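Long-range contacts in Her-1 protein (Caenorhabditis elegans, PDB 1SZH), which dictates male development, inhibits the function of tra-2a and probably acts directly in cell signalling during sex determination: residues P64-I68 with D104-R108; C75-F79 with L122-F126. The protein carries 2 engineered substitutions. One frame throughout, in Å; residues are numbered along the deposited sequence.

Contact 1 of 2, residues P64-I68 with D104-R108; sequences PKKKI and DAATR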
loop_
_atom_site.group_PDB
_atom_site.type_symbol
_atom_site.label_atom_id
_atom_site.label_comp_id
_atom_site.label_asym_id
_atom_site.label_seq_id
_atom_site.Cartn_x
_atom_site.Cartn_y
_atom_site.Cartn_z
ATOM N N PRO A 64 -12.702 -3.313 8.497
ATOM C CA PRO A 64 -11.993 -2.052 8.272
ATOM C C PRO A 64 -10.535 -1.992 8.746
ATOM O O PRO A 64 -9.729 -1.243 8.196
ATOM C CB PRO A 64 -12.890 -1.029 8.972
ATOM C CG PRO A 64 -13.563 -1.862 10.067
ATOM C CD PRO A 64 -13.920 -3.098 9.301
ATOM N N LYS A 65 -10.195 -2.775 9.763
ATOM C CA LYS A 65 -8.824 -2.789 10.259
ATOM C C LYS A 65 -7.861 -3.410 9.246
ATOM O O LYS A 65 -6.649 -3.372 9.435
ATOM C CB LYS A 65 -8.741 -3.569 11.569
ATOM C CG LYS A 65 -9.530 -2.940 12.713
ATOM C CD LYS A 65 -8.937 -1.608 13.122
ATOM C CE LYS A 65 -9.546 -1.105 14.423
ATOM N NZ LYS A 65 -8.820 0.099 14.917
ATOM N N LYS A 66 -8.390 -4.014 8.195
ATOM C CA LYS A 66 -7.502 -4.613 7.187
ATOM C C LYS A 66 -7.021 -3.576 6.174
ATOM O O LYS A 66 -6.118 -3.852 5.379
ATOM C CB LYS A 66 -8.212 -5.731 6.430
ATOM C CG LYS A 66 -8.541 -6.934 7.277
ATOM C CD LYS A 66 -9.013 -8.077 6.403
ATOM C CE LYS A 66 -9.204 -9.374 7.192
ATOM N NZ LYS A 66 -9.806 -10.464 6.351
ATOM N N LYS A 67 -7.626 -2.396 6.191
ATOM C CA LYS A 67 -7.267 -1.334 5.263
ATOM C C LYS A 67 -6.020 -0.572 5.696
ATOM O O LYS A 67 -5.716 -0.486 6.896
ATOM C CB LYS A 67 -8.421 -0.321 5.134
ATOM C CG LYS A 67 -9.714 -0.918 4.619
ATOM C CD LYS A 67 -10.742 0.133 4.213
ATOM C CE LYS A 67 -11.349 0.835 5.393
ATOM N NZ LYS A 67 -12.560 1.631 4.973
ATOM N N ILE A 68 -5.310 -0.013 4.715
ATOM C CA ILE A 68 -4.145 0.832 4.991
ATOM C C ILE A 68 -4.271 2.059 4.112
ATOM O O ILE A 68 -4.514 1.948 2.902
ATOM C CB ILE A 68 -2.810 0.136 4.695
ATOM C CG1 ILE A 68 -2.573 -0.954 5.750
ATOM C CG2 ILE A 68 -1.654 1.172 4.758
ATOM C CD1 ILE A 68 -1.366 -1.810 5.467
ATOM N N ASP A 104 -4.399 -7.344 2.406
ATOM C CA ASP A 104 -4.738 -6.810 3.714
ATOM C C ASP A 104 -3.513 -6.380 4.504
ATOM O O ASP A 104 -2.384 -6.740 4.188
ATOM C CB ASP A 104 -5.590 -7.800 4.510
ATOM C CG ASP A 104 -4.883 -9.109 4.788
ATOM O OD1 ASP A 104 -3.763 -9.106 5.328
ATOM O OD2 ASP A 104 -5.466 -10.164 4.473
ATOM N N ALA A 105 -3.758 -5.555 5.515
ATOM C CA ALA A 105 -2.705 -5.010 6.365
ATOM C C ALA A 105 -1.713 -6.023 6.918
ATOM O O ALA A 105 -0.495 -5.852 6.773
ATOM C CB ALA A 105 -3.345 -4.245 7.508
ATOM N N ALA A 106 -2.216 -7.068 7.572
ATOM C CA ALA A 106 -1.348 -8.068 8.171
ATOM C C ALA A 106 -0.414 -8.729 7.177
ATOM O O ALA A 106 0.769 -8.923 7.466
ATOM C CB ALA A 106 -2.187 -9.119 8.891
ATOM N N THR A 107 -0.940 -9.050 6.005
ATOM C CA THR A 107 -0.130 -9.699 4.981
ATOM C C THR A 107 0.971 -8.762 4.494
ATOM O O THR A 107 2.116 -9.173 4.347
ATOM C CB THR A 107 -1.010 -10.157 3.809
ATOM O OG1 THR A 107 -1.942 -11.128 4.289
ATOM C CG2 THR A 107 -0.155 -10.798 2.702
ATOM N N ARG A 108 0.632 -7.498 4.263
ATOM C CA ARG A 108 1.646 -6.546 3.817
ATOM C C ARG A 108 2.709 -6.366 4.895
ATOM O O ARG A 108 3.906 -6.430 4.619
ATOM C CB ARG A 108 1.064 -5.153 3.585
ATOM C CG ARG A 108 -0.050 -5.033 2.591
ATOM C CD ARG A 108 -0.425 -3.563 2.519
ATOM N NE ARG A 108 -1.581 -3.353 1.637
ATOM C CZ ARG A 108 -2.018 -2.150 1.289
ATOM N NH1 ARG A 108 -1.416 -1.042 1.754
ATOM N NH2 ARG A 108 -3.034 -2.050 0.448
#

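Contact 2 of 2, residues C75-F79 with L122-F126; sequences CCSVF and LYKCF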
loop_
_atom_site.group_PDB
_atom_site.type_symbol
_atom_site.label_atom_id
_atom_site.label_comp_id
_atom_site.label_asym_id
_atom_site.label_seq_id
_atom_site.Cartn_x
_atom_site.Cartn_y
_atom_site.Cartn_z
ATOM N N CYS A 75 6.044 6.107 3.180
ATOM C CA CYS A 75 6.936 5.723 4.278
ATOM C C CYS A 75 7.944 4.653 3.863
ATOM O O CYS A 75 8.998 4.464 4.481
ATOM C CB CYS A 75 6.106 5.213 5.452
ATOM S SG CYS A 75 4.940 6.416 6.118
ATOM N N CYS A 76 7.616 3.938 2.799
ATOM C CA CYS A 76 8.477 2.872 2.310
ATOM C C CYS A 76 9.893 3.329 1.933
ATOM O O CYS A 76 10.825 2.522 1.943
ATOM C CB CYS A 76 7.838 2.250 1.073
ATOM S SG CYS A 76 6.342 1.321 1.357
ATOM N N SER A 77 10.044 4.603 1.587
ATOM C CA SER A 77 11.331 5.132 1.176
ATOM C C SER A 77 12.404 4.949 2.223
ATOM O O SER A 77 13.593 4.917 1.895
ATOM C CB SER A 77 11.204 6.619 0.832
ATOM O OG SER A 77 10.366 6.765 -0.299
ATOM N N VAL A 78 11.997 4.797 3.478
ATOM C CA VAL A 78 13.005 4.659 4.526
ATOM C C VAL A 78 13.873 3.418 4.405
ATOM O O VAL A 78 15.010 3.405 4.857
ATOM C CB VAL A 78 12.390 4.680 5.941
ATOM C CG1 VAL A 78 11.719 3.359 6.285
ATOM C CG2 VAL A 78 13.476 5.000 6.951
ATOM N N PHE A 79 13.359 2.366 3.779
ATOM C CA PHE A 79 14.133 1.139 3.682
ATOM C C PHE A 79 15.343 1.238 2.782
ATOM O O PHE A 79 16.290 0.467 2.938
ATOM C CB PHE A 79 13.224 0.004 3.249
ATOM C CG PHE A 79 12.201 -0.345 4.273
ATOM C CD1 PHE A 79 10.846 -0.076 4.036
ATOM C CD2 PHE A 79 12.587 -0.876 5.504
ATOM C CE1 PHE A 79 9.896 -0.343 5.019
ATOM C CE2 PHE A 79 11.647 -1.148 6.492
ATOM C CZ PHE A 79 10.294 -0.875 6.251
ATOM N N LEU A 122 15.053 0.497 10.759
ATOM C CA LEU A 122 14.319 1.054 9.617
ATOM C C LEU A 122 12.831 0.674 9.657
ATOM O O LEU A 122 11.978 1.481 9.283
ATOM C CB LEU A 122 14.961 0.603 8.300
ATOM C CG LEU A 122 16.427 1.014 8.033
ATOM C CD1 LEU A 122 16.818 0.585 6.622
ATOM C CD2 LEU A 122 16.621 2.521 8.198
ATOM N N TYR A 123 12.519 -0.546 10.096
ATOM C CA TYR A 123 11.126 -0.972 10.222
ATOM C C TYR A 123 10.417 -0.111 11.287
ATOM O O TYR A 123 9.251 0.281 11.127
ATOM C CB TYR A 123 11.016 -2.451 10.618
ATOM C CG TYR A 123 9.592 -2.917 10.715
ATOM C CD1 TYR A 123 8.830 -3.073 9.561
ATOM C CD2 TYR A 123 8.978 -3.149 11.950
ATOM C CE1 TYR A 123 7.498 -3.441 9.622
ATOM C CE2 TYR A 123 7.628 -3.519 12.022
ATOM C CZ TYR A 123 6.902 -3.660 10.849
ATOM O OH TYR A 123 5.571 -4.014 10.860
ATOM N N LYS A 124 11.117 0.188 12.379
ATOM C CA LYS A 124 10.503 1.018 13.416
ATOM C C LYS A 124 10.256 2.421 12.876
ATOM O O LYS A 124 9.243 3.042 13.213
ATOM C CB LYS A 124 11.395 1.065 14.658
ATOM C CG LYS A 124 11.441 -0.259 15.399
ATOM C CD LYS A 124 12.285 -0.172 16.671
ATOM C CE LYS A 124 12.255 -1.491 17.441
ATOM N NZ LYS A 124 13.149 -1.491 18.641
ATOM N N CYS A 125 11.156 2.922 12.043
ATOM C CA CYS A 125 10.978 4.249 11.453
ATOM C C CYS A 125 9.777 4.225 10.492
ATOM O O CYS A 125 8.979 5.154 10.443
ATOM C CB CYS A 125 12.234 4.655 10.704
ATOM S SG CYS A 125 12.183 6.266 9.955
ATOM N N PHE A 126 9.650 3.144 9.727
ATOM C CA PHE A 126 8.530 2.994 8.806
ATOM C C PHE A 126 7.224 3.065 9.616
ATOM O O PHE A 126 6.268 3.744 9.231
ATOM C CB PHE A 126 8.659 1.621 8.091
ATOM C CG PHE A 126 7.415 1.187 7.319
ATOM C CD1 PHE A 126 7.099 1.763 6.089
ATOM C CD2 PHE A 126 6.584 0.195 7.829
ATOM C CE1 PHE A 126 5.954 1.355 5.368
ATOM C CE2 PHE A 126 5.427 -0.237 7.115
ATOM C CZ PHE A 126 5.111 0.347 5.889
#

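Contact 1 of 2, residues P64-I68 with D104-R108
The C-terminal end of the 3-10 turn 64-66 lies against the N-terminal end of helix 105-115, with the CA atoms of K66 and A105 4.9 Å apart. A single backbone hydrogen bond joins them, from A105 N to K66 O (2.9 Å, 144°). D104 is the N-cap, its OD1 accepting from both T107 N and T107 OG1 (each 2.9 Å). Beyond the turn, I68 points its side chain at the helix, bringing CD1 to 3.6 Å from A105 CA and 3.7 Å from A105 CB. R108 NH1 lies 3.5 Å from I68 CB, while its guanidinium bonds to I103 O through NE and to the hydroxyl of Y52, on helix 47-59, through NH2. K66 packs its CB against D104 CB (3.9 Å), but its ammonium pairs with E63. Thus a first-turn amide, lacking an acceptor within its own helix, is satisfied by the K66 carbonyl from the distant loop after helix 47-59, and the capping carboxylate serves T107; the contact joins polar backbone pairing to a small apolar patch.

Contact 2 of 2, residues C75-F79 with L122-F126
An extended 3-10 helix packs antiparallel on an alpha helix here, within a part of the chain consistent with the left-handed antiparallel four-helix bundle of HER-1. C75 faces F126 at one end (CA atoms 5.5 Å apart) and F79 faces L122 at the other (5.9 Å). The 3-10 character of 75-79 is clear from the i to i+3 bonds V78 N to C75 O (3.2 Å) and F79 N to C76 O (3.1 Å), whereas F126 N to L122 O (2.9 Å) is the alpha-helical i to i+4 bond. No hydrogen bond crosses the interface, which rests on apolar and aromatic packing; disulfides to residues outside the two segments brace it. V78 enters the alpha-helical surface, its CG1 lying 3.5 Å from L122 O and 4.0 Å from F126 CB, and its CG2 3.5 Å from C125 SG. F79 reaches along the same surface: its CD2 is 4.0 Å from L122 CB, and its CZ is 4.2 Å from Y123 CD1. The F79 and F126 rings meet obliquely, with centroids 5.3 Å apart and planes at 42°, and both also touch C94 and I112, from helices 85-97 and 105-115. The C75-C129 disulfide locks the 3-10 helix to helix 120-134, and C76-C94 ties it to helix 85-97, while C125 is bonded to C148 near the C terminus. At the C75 end, F126 CD1 lies 3.6 Å from C75 CB, and F126 CE1 lies 4.0 Å from C76 SG in a sulfur-aromatic contact.

How the contacts relate
After helix 47-59 the chain passes through 64-68 and then 75-79, and each of these loop segments waits for a partner much later in the sequence. Contact 1 closes first, at the start of helix 105-115, around a 35-residue loop that includes 75-79 and helix 85-97. Contact 2 closes on helix 120-134, the next helix along, across 42 residues. Their segments alternate, so the two loops cross. The centres of the two contacts lie about 17 Å apart and their nearest atoms about 7 Å, without touching, yet M98 packs against both I68 and C76. Contact 1 ties the loop after helix 47-59 to the start of helix 105-115; contact 2 ties the 3-10 helix through 75-79 to helix 120-134.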